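Putative acetamidase/formamidase (PDB 5UBU) probably hydrolyses carbon-nitrogen bonds other than peptide bonds in linear amides, as expected of an acetamidase or formamidase. Local coordinates at residues Gly307-Gly312 / Tyr319-Met324; Met194-Ile199 / Thr263-Gly268; Cys120-His125 / Pro141-Val146; Asp220-Gln225 / Ala234-Ser239; Val13-Gly18 / Lys249-Ser254. All coordinates share one frame; numbering follows the deposited sequence.

Contact 1. Residues Gly307-Gly312 / Tyr319-Met324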
# COMPACT_ATOMS: atom_id res chain seq x y z
N GLY B 307 8.07 21.73 2.43
CA GLY B 307 7.06 21.14 1.57
C GLY B 307 5.71 21.03 2.25
O GLY B 307 5.63 20.78 3.44
N LYS B 308 4.66 21.28 1.47
CA LYS B 308 3.28 21.17 1.93
C LYS B 308 2.58 20.10 1.10
O LYS B 308 2.82 19.98 -0.10
CB LYS B 308 2.50 22.48 1.83
CG LYS B 308 2.96 23.67 2.67
CD LYS B 308 3.36 23.28 4.08
CE LYS B 308 3.70 24.53 4.89
NZ LYS B 308 4.34 24.07 6.13
N VAL B 309 1.73 19.30 1.73
CA VAL B 309 1.02 18.26 1.00
C VAL B 309 -0.49 18.42 1.10
O VAL B 309 -1.02 18.71 2.18
CB VAL B 309 1.43 16.84 1.47
CG1 VAL B 309 0.50 15.76 0.92
CG2 VAL B 309 2.86 16.57 1.05
N ARG B 310 -1.15 18.24 -0.04
CA ARG B 310 -2.58 18.27 -0.12
C ARG B 310 -3.09 16.93 -0.54
O ARG B 310 -2.77 16.48 -1.63
CB ARG B 310 -3.09 19.35 -1.08
CG ARG B 310 -4.57 19.20 -1.42
CD ARG B 310 -5.30 20.51 -1.35
NE ARG B 310 -5.70 20.86 0.01
CZ ARG B 310 -6.14 22.05 0.40
NH1 ARG B 310 -6.20 23.09 -0.43
NH2 ARG B 310 -6.48 22.22 1.69
N LEU B 311 -3.87 16.28 0.32
CA LEU B 311 -4.49 15.04 -0.04
C LEU B 311 -5.74 15.43 -0.84
O LEU B 311 -6.65 16.08 -0.31
CB LEU B 311 -4.86 14.23 1.20
CG LEU B 311 -5.63 12.92 0.93
CD1 LEU B 311 -4.83 12.03 0.01
CD2 LEU B 311 -5.98 12.20 2.21
N GLY B 312 -5.76 15.07 -2.11
CA GLY B 312 -6.88 15.37 -2.99
C GLY B 312 -7.99 14.38 -2.72
O GLY B 312 -8.89 14.66 -1.92
N TYR B 319 -5.54 7.35 -6.11
CA TYR B 319 -5.59 8.47 -5.19
C TYR B 319 -4.75 9.59 -5.77
O TYR B 319 -3.88 9.35 -6.58
CB TYR B 319 -5.08 8.08 -3.81
CG TYR B 319 -5.68 6.79 -3.27
CD1 TYR B 319 -7.05 6.55 -3.34
CD2 TYR B 319 -4.88 5.85 -2.63
CE1 TYR B 319 -7.60 5.40 -2.83
CE2 TYR B 319 -5.43 4.69 -2.12
CZ TYR B 319 -6.78 4.47 -2.22
OH TYR B 319 -7.33 3.32 -1.71
N THR B 320 -5.03 10.82 -5.36
CA THR B 320 -4.31 11.98 -5.87
C THR B 320 -3.79 12.85 -4.73
O THR B 320 -4.51 13.15 -3.79
CB THR B 320 -5.22 12.81 -6.79
OG1 THR B 320 -5.69 11.98 -7.86
CG2 THR B 320 -4.47 14.01 -7.36
N VAL B 321 -2.53 13.25 -4.86
CA VAL B 321 -1.82 14.05 -3.86
C VAL B 321 -1.07 15.19 -4.54
O VAL B 321 -0.47 14.99 -5.60
CB VAL B 321 -0.78 13.17 -3.13
CG1 VAL B 321 0.03 13.99 -2.14
CG2 VAL B 321 -1.46 11.99 -2.44
N GLY B 322 -1.08 16.36 -3.92
CA GLY B 322 -0.38 17.53 -4.45
C GLY B 322 0.76 17.92 -3.53
O GLY B 322 0.55 18.07 -2.33
N ALA B 323 1.97 18.07 -4.07
CA ALA B 323 3.14 18.49 -3.29
C ALA B 323 3.39 19.96 -3.63
O ALA B 323 3.64 20.29 -4.78
CB ALA B 323 4.35 17.65 -3.64
N MSE B 324 3.34 20.82 -2.62
CA MSE B 324 3.50 22.26 -2.83
C MSE B 324 4.71 22.91 -2.26
O MSE B 324 5.38 22.36 -1.40
CB MSE B 324 2.41 22.93 -2.00
CG MSE B 324 1.10 23.10 -2.74
SE MSE B 324 -0.31 23.05 -1.36
CE MSE B 324 -0.26 24.89 -0.65
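K308, R310 and G312 pair with M324, G322 and T320 in the β hairpin of strands 308-313 and 319-326. The short strand segments run antiparallel, 160° apart in direction. K308 and M324 bond in both directions. K308 N lies 3.1 Å from M324 O, and M324 N lies 2.7 Å from K308 O. R310 and G322 repeat the pattern, with R310 N 2.9 Å from G322 O. G312 N then meets T320 O at 2.8 Å through a more bent bond, 141° at the hydrogen.

This hairpin ends a mixed sheet. Strand 319-326 borders strand 263-270, and strand 308-313 is outermost within the chain. V309, L311, V321 and A323 share one face of the hairpin. V321 divides its methyls there. CG1 is anti to the backbone N (chi1 177°) and meets V309 CG1 at 3.6 Å. V321 CG2 meets L311 CD1 at 4.2 Å. Helix 273-291 covers this face through Y281 and L273.

On the other face K308 CB lies 3.9 Å from selenomethionine M324 CB, but the rest of the lysine turns from the partner strand. G322 has no side chain to set beside R310. The R310 guanidinium leaves the hairpin, and its NH1 forms a salt bridge with D198. V309 N donates a hydrogen bond to D227 of the second subunit.

Contact 2. Residues Met194-Ile199 / Thr263-Gly268. With NA (sodium ion), chain H.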
# COMPACT_ATOMS: atom_id res chain seq x y z
N MSE B 194 -9.01 14.08 -10.37
CA MSE B 194 -8.05 14.35 -9.31
C MSE B 194 -8.68 14.76 -8.00
O MSE B 194 -8.15 14.46 -6.94
CB MSE B 194 -7.12 15.48 -9.75
CG MSE B 194 -6.30 15.09 -10.98
SE MSE B 194 -5.29 16.64 -11.64
CE MSE B 194 -6.76 17.74 -12.33
N ASP B 195 -9.80 15.47 -8.08
CA ASP B 195 -10.50 15.94 -6.89
C ASP B 195 -9.54 16.67 -5.92
O ASP B 195 -9.44 16.32 -4.75
CB ASP B 195 -11.23 14.79 -6.18
CG ASP B 195 -12.34 14.16 -7.03
OD1 ASP B 195 -12.88 14.82 -7.94
OD2 ASP B 195 -12.68 13.00 -6.75
N VAL B 196 -8.83 17.65 -6.45
CA VAL B 196 -7.90 18.47 -5.67
C VAL B 196 -8.61 19.81 -5.46
O VAL B 196 -8.81 20.55 -6.42
CB VAL B 196 -6.55 18.67 -6.40
CG1 VAL B 196 -5.67 19.68 -5.67
CG2 VAL B 196 -5.83 17.34 -6.55
N PRO B 197 -8.99 20.12 -4.20
CA PRO B 197 -9.73 21.36 -3.86
C PRO B 197 -9.13 22.67 -4.38
O PRO B 197 -9.86 23.63 -4.58
CB PRO B 197 -9.70 21.39 -2.34
CG PRO B 197 -9.56 19.97 -1.94
CD PRO B 197 -8.75 19.30 -3.00
N ASP B 198 -7.82 22.68 -4.60
CA ASP B 198 -7.11 23.89 -5.06
C ASP B 198 -7.35 24.27 -6.53
O ASP B 198 -7.07 25.40 -6.92
CB ASP B 198 -5.62 23.69 -4.83
CG ASP B 198 -5.28 23.43 -3.38
OD1 ASP B 198 -5.25 24.38 -2.58
OD2 ASP B 198 -5.00 22.27 -3.06
N ILE B 199 -7.87 23.33 -7.32
CA ILE B 199 -8.13 23.57 -8.74
C ILE B 199 -9.48 24.27 -8.93
O ILE B 199 -10.44 23.71 -9.45
CB ILE B 199 -8.03 22.24 -9.53
CG1 ILE B 199 -6.61 21.69 -9.37
CG2 ILE B 199 -8.35 22.44 -11.01
CD1 ILE B 199 -6.41 20.33 -9.99
N THR B 263 1.31 29.54 -4.33
CA THR B 263 2.16 28.34 -4.51
C THR B 263 2.21 27.73 -5.90
O THR B 263 1.47 28.12 -6.80
CB THR B 263 1.64 27.17 -3.62
OG1 THR B 263 0.40 26.67 -4.15
CG2 THR B 263 1.43 27.60 -2.18
N ILE B 264 3.11 26.76 -6.04
CA ILE B 264 3.24 25.94 -7.24
C ILE B 264 3.01 24.53 -6.66
O ILE B 264 3.30 24.30 -5.48
CB ILE B 264 4.60 26.06 -7.97
CG1 ILE B 264 5.75 25.49 -7.14
CG2 ILE B 264 4.86 27.50 -8.36
CD1 ILE B 264 7.06 25.47 -7.88
N MSE B 265 2.51 23.61 -7.47
CA MSE B 265 2.23 22.26 -7.00
C MSE B 265 2.35 21.22 -8.06
O MSE B 265 1.97 21.45 -9.20
CB MSE B 265 0.79 22.29 -6.47
CG MSE B 265 0.25 20.94 -5.96
SE MSE B 265 -1.74 20.93 -5.89
CE MSE B 265 -1.89 21.96 -4.23
N SER B 266 2.90 20.06 -7.70
CA SER B 266 3.01 18.92 -8.60
C SER B 266 1.95 17.94 -8.14
O SER B 266 1.87 17.62 -6.95
CB SER B 266 4.39 18.29 -8.55
OG SER B 266 5.37 19.14 -9.11
N ILE B 267 1.13 17.46 -9.07
CA ILE B 267 0.02 16.56 -8.75
C ILE B 267 0.26 15.14 -9.23
O ILE B 267 0.25 14.88 -10.42
CB ILE B 267 -1.28 17.09 -9.37
CG1 ILE B 267 -1.54 18.53 -8.88
CG2 ILE B 267 -2.46 16.18 -9.02
CD1 ILE B 267 -2.70 19.23 -9.54
N GLY B 268 0.47 14.22 -8.29
CA GLY B 268 0.70 12.82 -8.61
C GLY B 268 -0.51 11.98 -8.28
O GLY B 268 -1.23 12.28 -7.33
NA NA H . -14.57 13.49 -8.63
O HOH W 1 -15.03 11.17 -6.94
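I199 and I267 meet tip to tip, while selenomethionine M194 crosses I267 at about a right angle. Four side chains of the loop, M194, V196, D198 and I199, meet two of strand 263-270, selenomethionine M265 and I267. I267 splits its branches between partners. Its CG2 is anti to the backbone N and faces M194 SE at 3.9 Å. On the other branch, chi2 of 173° extends the chain so that I267 CD1 meets I199 CD1, also at 3.9 Å.

V196 stands between the two strand residues. V196 CG1 is 4.1 Å from M265 SE, and these two side chains slide past each other in opposite directions. V196 CG2 lies 4.3 Å from I267 CG2. M265 leaves its strand with CG anti to the backbone N and bends at its last torsion (chi3 -78°). The bend sets CE beside the D198 carboxylate, where M265 CE is 3.3 Å from D198 OD2. The two side chains cross at about a right angle there. The stronger partner of that carboxylate is R310, whose NH1 forms a salt bridge with D198 OD1.

A type I turn from V196 to I199, closed by a bond from I199 N to V196 O of 3.1 Å, shapes the loop. Within the same loop, D195 grips a sodium ion with both carboxylate oxygens. N193, D220 and a water complete that site.

The metal-bearing loop therefore meets this strand of the central sheet through apolar and selenium contacts and one carboxylate-to-methyl contact, with no hydrogen bond between the segments. Its polar ties go to other residues.

Contact 3. Residues Cys120-His125 / Pro141-Val146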
# COMPACT_ATOMS: atom_id res chain seq x y z
N CYS B 120 -24.55 15.38 -2.18
CA CYS B 120 -23.52 14.55 -1.57
C CYS B 120 -24.19 13.20 -1.41
O CYS B 120 -25.36 13.13 -1.03
CB CYS B 120 -23.06 15.08 -0.22
SG CYS B 120 -21.79 14.01 0.53
N ALA B 121 -23.45 12.13 -1.69
CA ALA B 121 -24.02 10.79 -1.60
C ALA B 121 -23.04 9.75 -1.12
O ALA B 121 -21.83 9.86 -1.34
CB ALA B 121 -24.57 10.38 -2.96
N MSE B 122 -23.59 8.73 -0.46
CA MSE B 122 -22.84 7.60 0.04
C MSE B 122 -23.27 6.48 -0.85
O MSE B 122 -24.35 5.92 -0.69
CB MSE B 122 -23.16 7.31 1.49
CG MSE B 122 -22.27 8.11 2.42
SE MSE B 122 -22.99 7.94 4.27
CE MSE B 122 -22.47 6.10 4.64
N ILE B 123 -22.43 6.19 -1.83
CA ILE B 123 -22.69 5.14 -2.81
C ILE B 123 -22.18 3.81 -2.26
O ILE B 123 -21.05 3.73 -1.78
CB ILE B 123 -21.98 5.48 -4.13
CG1 ILE B 123 -22.45 6.86 -4.62
CG2 ILE B 123 -22.23 4.39 -5.16
CD1 ILE B 123 -21.75 7.39 -5.85
N PRO B 124 -23.02 2.75 -2.31
CA PRO B 124 -22.54 1.47 -1.80
C PRO B 124 -21.27 0.98 -2.51
O PRO B 124 -21.15 1.13 -3.73
CB PRO B 124 -23.71 0.52 -2.06
CG PRO B 124 -24.91 1.41 -1.97
CD PRO B 124 -24.47 2.71 -2.58
N HIS B 125 -20.34 0.44 -1.73
CA HIS B 125 -19.07 -0.09 -2.23
C HIS B 125 -18.17 0.98 -2.87
O HIS B 125 -17.36 0.68 -3.75
CB HIS B 125 -19.31 -1.25 -3.20
CG HIS B 125 -20.20 -2.32 -2.63
ND1 HIS B 125 -19.76 -3.22 -1.68
CD2 HIS B 125 -21.50 -2.62 -2.88
CE1 HIS B 125 -20.76 -4.03 -1.36
NE2 HIS B 125 -21.82 -3.69 -2.07
N PRO B 141 -22.31 -3.18 2.77
CA PRO B 141 -21.96 -1.82 2.42
C PRO B 141 -22.57 -0.85 3.43
O PRO B 141 -23.47 -1.21 4.18
CB PRO B 141 -22.60 -1.64 1.04
CG PRO B 141 -23.76 -2.58 1.05
CD PRO B 141 -23.32 -3.76 1.85
N LEU B 142 -22.07 0.38 3.43
CA LEU B 142 -22.58 1.41 4.33
C LEU B 142 -23.97 1.82 3.89
O LEU B 142 -24.39 1.55 2.76
CB LEU B 142 -21.66 2.63 4.32
CG LEU B 142 -20.19 2.41 4.68
CD1 LEU B 142 -19.49 3.75 4.61
CD2 LEU B 142 -20.07 1.78 6.06
N PRO B 143 -24.72 2.49 4.79
CA PRO B 143 -26.05 2.92 4.39
C PRO B 143 -25.99 3.78 3.16
O PRO B 143 -25.04 4.53 2.93
CB PRO B 143 -26.54 3.71 5.60
CG PRO B 143 -25.84 3.07 6.74
CD PRO B 143 -24.46 2.82 6.20
N GLU B 144 -27.05 3.67 2.39
CA GLU B 144 -27.18 4.37 1.15
C GLU B 144 -27.85 5.72 1.43
O GLU B 144 -29.04 5.78 1.65
CB GLU B 144 -27.97 3.44 0.23
CG GLU B 144 -27.89 3.75 -1.24
CD GLU B 144 -28.19 2.54 -2.11
OE1 GLU B 144 -28.06 2.68 -3.34
OE2 GLU B 144 -28.52 1.44 -1.59
N LYS B 145 -27.05 6.78 1.47
CA LYS B 145 -27.53 8.14 1.75
C LYS B 145 -27.35 9.16 0.62
O LYS B 145 -26.44 9.06 -0.19
CB LYS B 145 -26.89 8.71 3.02
CG LYS B 145 -27.69 8.57 4.30
CD LYS B 145 -27.92 7.15 4.77
CE LYS B 145 -29.02 7.13 5.84
NZ LYS B 145 -28.77 8.06 6.98
N VAL B 146 -28.24 10.15 0.63
CA VAL B 146 -28.24 11.25 -0.33
C VAL B 146 -28.64 12.54 0.40
O VAL B 146 -29.60 12.55 1.19
CB VAL B 146 -29.26 11.02 -1.48
CG1 VAL B 146 -29.33 12.23 -2.40
CG2 VAL B 146 -28.89 9.77 -2.26
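Selenomethionine M122, P124 and P141 carry most of this contact, where the end of strand 117-122 and the loop leading into strand 145-151 run alongside in nearly opposite directions. M122 has the largest share. Its CG is anti to the carbonyl carbon, and the chain bends at chi3 (73°), which carries CE over the 141-146 segment. There M122 CE lies 3.6 Å from L142 CB and also touches the P143 ring at CD. The M122 and L142 side chains cross at about a right angle. K145 lies beside M122 and points the same way, with K145 CB 4.2 Å from M122 SE. The backbone adds one hydrogen bond, from M122 N to K145 O at 2.9 Å and nearly straight at 170°. W297 of the second subunit packs on both M122 and P143.

P124 has two partners. P124 CB meets P141 CB at 3.9 Å. The P124 ring also crosses the E144 side chain at about a right angle, with P124 CG 3.5 Å from E144 CD. The carboxylate is held by a different group, because E144 OE1 accepts a hydrogen bond from S76 N.

P141 lies over one face of the H125 ring in a CH-pi contact. P141 CB is 4.0 Å from the ring centroid and sits toward the rim on the NE2 and CE1 side.

Past M122, proline rings do most of the joining. Proline nitrogens in a peptide chain carry no hydrogen, so P124, P141 and P143 cannot donate backbone bonds to continue the ladder. This part rests largely on carbon surfaces, with the E144 carboxylate against the P124 ring and P143 O near M122 CE.

Contact 4. Residues Asp220-Gln225 / Ala234-Ser239. With NA (sodium ion), chain G; NA (sodium ion), chain H.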
# COMPACT_ATOMS: atom_id res chain seq x y z
N ASP B 220 -17.38 17.62 -13.46
CA ASP B 220 -17.44 17.30 -12.03
C ASP B 220 -17.10 18.50 -11.13
O ASP B 220 -16.09 18.50 -10.42
CB ASP B 220 -16.52 16.09 -11.75
CG ASP B 220 -16.60 15.59 -10.30
OD1 ASP B 220 -17.64 15.71 -9.61
OD2 ASP B 220 -15.57 15.04 -9.87
N ALA B 221 -17.94 19.52 -11.18
CA ALA B 221 -17.74 20.70 -10.35
C ALA B 221 -18.15 20.38 -8.91
O ALA B 221 -19.11 19.64 -8.68
CB ALA B 221 -18.56 21.86 -10.89
N HIS B 222 -17.38 20.89 -7.95
CA HIS B 222 -17.68 20.71 -6.52
C HIS B 222 -17.89 22.06 -5.87
O HIS B 222 -17.12 22.97 -6.11
CB HIS B 222 -16.55 20.01 -5.75
CG HIS B 222 -16.27 18.62 -6.19
ND1 HIS B 222 -15.00 18.08 -6.15
CD2 HIS B 222 -17.07 17.66 -6.71
CE1 HIS B 222 -15.05 16.83 -6.58
NE2 HIS B 222 -16.29 16.56 -6.94
N ALA B 223 -18.92 22.17 -5.03
CA ALA B 223 -19.19 23.43 -4.32
C ALA B 223 -18.22 23.58 -3.15
O ALA B 223 -18.01 24.68 -2.65
CB ALA B 223 -20.63 23.47 -3.83
N CYS B 224 -17.66 22.46 -2.71
CA CYS B 224 -16.70 22.39 -1.62
C CYS B 224 -16.19 20.97 -1.55
O CYS B 224 -16.80 20.09 -2.15
CB CYS B 224 -17.37 22.79 -0.29
SG CYS B 224 -18.89 21.87 0.06
N GLN B 225 -15.09 20.73 -0.84
CA GLN B 225 -14.54 19.37 -0.68
C GLN B 225 -13.48 19.30 0.41
O GLN B 225 -12.62 20.17 0.50
CB GLN B 225 -13.93 18.83 -1.97
CG GLN B 225 -13.37 17.41 -1.87
CD GLN B 225 -12.56 16.99 -3.06
OE1 GLN B 225 -13.01 17.10 -4.20
NE2 GLN B 225 -11.38 16.48 -2.81
N ALA B 234 -18.17 14.80 -2.95
CA ALA B 234 -18.12 16.12 -2.37
C ALA B 234 -19.54 16.65 -2.56
O ALA B 234 -20.48 15.85 -2.60
CB ALA B 234 -17.12 16.97 -3.13
N VAL B 235 -19.72 17.97 -2.63
CA VAL B 235 -21.04 18.53 -2.91
C VAL B 235 -21.02 18.71 -4.43
O VAL B 235 -20.53 19.70 -4.94
CB VAL B 235 -21.33 19.85 -2.15
CG1 VAL B 235 -22.62 20.49 -2.65
CG2 VAL B 235 -21.40 19.58 -0.65
N GLU B 236 -21.55 17.70 -5.13
CA GLU B 236 -21.59 17.67 -6.59
C GLU B 236 -22.67 18.61 -7.13
O GLU B 236 -23.82 18.56 -6.67
CB GLU B 236 -21.94 16.25 -7.05
CG GLU B 236 -21.13 15.12 -6.42
CD GLU B 236 -19.66 15.18 -6.74
OE1 GLU B 236 -18.88 14.54 -5.99
OE2 GLU B 236 -19.27 15.84 -7.72
N PHE B 237 -22.32 19.43 -8.13
CA PHE B 237 -23.31 20.35 -8.70
C PHE B 237 -23.03 20.71 -10.17
O PHE B 237 -21.93 20.51 -10.67
CB PHE B 237 -23.46 21.63 -7.83
CG PHE B 237 -22.36 22.66 -8.04
CD1 PHE B 237 -21.04 22.37 -7.76
CD2 PHE B 237 -22.68 23.95 -8.43
CE1 PHE B 237 -20.05 23.34 -7.94
CE2 PHE B 237 -21.69 24.92 -8.59
CZ PHE B 237 -20.37 24.60 -8.34
N ALA B 238 -24.08 21.19 -10.83
CA ALA B 238 -24.03 21.63 -12.21
C ALA B 238 -23.55 23.09 -12.13
O ALA B 238 -24.08 23.86 -11.32
CB ALA B 238 -25.40 21.53 -12.85
N SER B 239 -22.58 23.46 -12.96
CA SER B 239 -22.01 24.81 -12.92
C SER B 239 -21.79 25.51 -14.24
O SER B 239 -21.86 24.89 -15.30
CB SER B 239 -20.63 24.76 -12.26
OG SER B 239 -19.67 24.17 -13.14
NA NA G . -17.38 14.62 -7.65
NA NA H . -14.57 13.49 -8.63
O HOH W 2 -20.63 19.93 -12.79
O HOH W 1 -15.03 11.17 -6.94
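D220, H222 and E236 meet at a buried sodium site. D220 OD1 binds the ion at 2.3 Å, and D220 OD2 lies farther from it at 2.9 Å. H222 NE2 binds at 2.3 Å, and E236 grips with both carboxylate oxygens. D220 OD2 also binds a second sodium at 2.2 Å, so this carboxylate bridges the two ions. N193, D195 and a water complete the second site.

E236 bends at chi2 (-63°), and its carboxylate then lies near the H222 edge. E236 OE2 lies in the plane of that ring, while the carboxylate is turned 75° to it. A234 CB covers one face of H222 in a CH-pi contact, 3.6 Å from the centroid. E236 OE1 accepts a hydrogen bond from A234 N above the carboxylate plane.

The site lies where strand 214-222 meets the short, weakly bonded strand 236-237 in antiparallel fashion. A223 N donates to V235 O at 2.9 Å, while the bond from F237 N to A221 O is longer, 3.3 Å. A water accepts from A221 N and donates to F237 O. F237 CE1 touches A221 CB at 3.6 Å, and A223 CB lies over the phenyl face.

Contact 5. Residues Val13-Gly18 / Lys249-Ser254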
# COMPACT_ATOMS: atom_id res chain seq x y z
N VAL B 13 1.30 33.24 -18.55
CA VAL B 13 1.41 34.55 -19.17
C VAL B 13 2.80 34.75 -19.77
O VAL B 13 2.92 35.31 -20.86
CB VAL B 13 1.04 35.67 -18.18
CG1 VAL B 13 1.30 37.05 -18.76
CG2 VAL B 13 -0.43 35.52 -17.78
N LYS B 14 3.84 34.29 -19.08
CA LYS B 14 5.21 34.46 -19.58
C LYS B 14 5.60 33.56 -20.75
O LYS B 14 6.47 33.94 -21.53
CB LYS B 14 6.26 34.32 -18.46
CG LYS B 14 6.34 35.55 -17.56
CD LYS B 14 7.62 35.58 -16.74
CE LYS B 14 7.95 37.03 -16.39
NZ LYS B 14 9.18 37.21 -15.55
N ARG B 15 4.97 32.40 -20.86
CA ARG B 15 5.30 31.47 -21.94
C ARG B 15 4.15 31.09 -22.86
O ARG B 15 4.38 30.46 -23.90
CB ARG B 15 5.92 30.20 -21.35
CG ARG B 15 7.19 30.44 -20.55
CD ARG B 15 7.74 29.13 -20.02
NE ARG B 15 8.17 28.25 -21.10
CZ ARG B 15 8.62 27.01 -20.93
NH1 ARG B 15 9.00 26.29 -21.99
NH2 ARG B 15 8.69 26.48 -19.71
N GLY B 16 2.92 31.45 -22.50
CA GLY B 16 1.76 31.15 -23.33
C GLY B 16 1.79 31.93 -24.62
O GLY B 16 2.03 33.15 -24.62
N VAL B 17 1.57 31.24 -25.74
CA VAL B 17 1.60 31.87 -27.06
C VAL B 17 0.43 32.84 -27.28
O VAL B 17 0.55 33.78 -28.07
CB VAL B 17 1.64 30.84 -28.22
CG1 VAL B 17 2.90 29.99 -28.12
CG2 VAL B 17 0.39 29.95 -28.25
N GLY B 18 -0.68 32.61 -26.58
CA GLY B 18 -1.87 33.44 -26.70
C GLY B 18 -1.90 34.69 -25.83
O GLY B 18 -2.88 35.45 -25.87
N LYS B 249 4.55 25.97 -25.51
CA LYS B 249 5.23 25.09 -26.44
C LYS B 249 6.46 24.42 -25.88
O LYS B 249 7.23 25.02 -25.14
CB LYS B 249 5.66 25.89 -27.68
CG LYS B 249 4.53 26.60 -28.43
CD LYS B 249 3.48 25.67 -29.04
CE LYS B 249 4.05 24.80 -30.15
NZ LYS B 249 3.00 23.97 -30.80
N ASN B 250 6.61 23.14 -26.22
CA ASN B 250 7.78 22.34 -25.88
C ASN B 250 8.24 22.44 -24.41
O ASN B 250 9.34 22.90 -24.13
CB ASN B 250 8.90 22.74 -26.86
CG ASN B 250 10.06 21.77 -26.86
OD1 ASN B 250 9.91 20.58 -26.59
ND2 ASN B 250 11.23 22.28 -27.23
N TRP B 251 7.37 22.02 -23.50
CA TRP B 251 7.65 22.01 -22.05
C TRP B 251 7.29 20.60 -21.60
O TRP B 251 6.12 20.27 -21.43
CB TRP B 251 6.86 23.12 -21.33
CG TRP B 251 7.11 23.23 -19.85
CD1 TRP B 251 8.30 23.05 -19.21
CD2 TRP B 251 6.19 23.69 -18.86
NE1 TRP B 251 8.16 23.29 -17.87
CE2 TRP B 251 6.87 23.69 -17.62
CE3 TRP B 251 4.85 24.08 -18.89
CZ2 TRP B 251 6.25 24.06 -16.42
CZ3 TRP B 251 4.23 24.45 -17.68
CH2 TRP B 251 4.94 24.44 -16.47
N GLN B 252 8.31 19.76 -21.46
CA GLN B 252 8.09 18.34 -21.16
C GLN B 252 7.69 18.13 -19.70
O GLN B 252 8.46 18.45 -18.80
CB GLN B 252 9.34 17.51 -21.53
CG GLN B 252 9.05 16.09 -22.01
CD GLN B 252 8.45 15.11 -21.01
OE1 GLN B 252 8.88 15.01 -19.85
NE2 GLN B 252 7.50 14.34 -21.48
N LEU B 253 6.47 17.64 -19.49
CA LEU B 253 5.95 17.34 -18.15
C LEU B 253 5.52 15.89 -18.14
O LEU B 253 5.03 15.38 -19.14
CB LEU B 253 4.71 18.16 -17.80
CG LEU B 253 4.72 19.68 -17.79
CD1 LEU B 253 3.41 20.14 -17.12
CD2 LEU B 253 5.93 20.22 -17.04
N SER B 254 5.70 15.24 -17.01
CA SER B 254 5.28 13.85 -16.86
C SER B 254 3.97 13.79 -16.10
O SER B 254 3.20 12.84 -16.27
CB SER B 254 6.34 13.03 -16.15
OG SER B 254 7.51 12.96 -16.95
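R15 lies over the W251 indole in a cation-pi contact. It joins the end of the N-terminal helix 11-15 to the loop between strands 239-248 and 257-260 at the surface of the chain. R15 CZ is 4.5 Å from the centroid of the five-membered ring and 21° off its normal. The guanidinium does not stack flat, since its plane is turned 55° from that of the indole. It is NH2 that comes closest, with R15 NH2 3.5 Å from W251 CD1. The R15 chain bends at chi3 (65°), which places NE, and an extended chi4 then carries the chain on to CZ. The opposite indole face is covered by L253 CD2, over the ring centre. Y206 meets the same indole edge-to-face.

Polar contacts across the segments are loose. R15 NH1 lies 3.8 Å from K249 O and 4.0 Å from N250 O, and neither pair is a hydrogen bond. The firmer polar ties go to other parts of the chain. K249 NZ forms a salt bridge with D100, and N250 N also bonds to that aspartate. V17 is tied by backbone bonding to L247 of strand 239-248.

The apolar part is small. K249 bends at chi2 and chi3, and its amine ends well clear of V17, paired with D100. A V17 methyl meets an inner carbon of the lysine, with V17 CG1 3.8 Å from K249 CG.

In the fold
From the N terminus, contact 5 opens at 13-18 and closes only at 249-254, so it ties the N-terminal helix to a loop after the central sheet strand 239-248. Contact 3 nests inside that span and closes a short loop at the start of the four-stranded sheet. Contact 2 opens at 194-199 and closes at 263-268, so it crosses contact 5. Contact 4 nests inside both, and it shares one sodium ion and a water with contact 2. Contact 1 comes last, a hairpin at the sheet end that touches contact 2 through R310 and D198. Contacts 1, 3 and 4 touch the second subunit. Contacts 3 and 5 lie on opposite sides of the chain's centre.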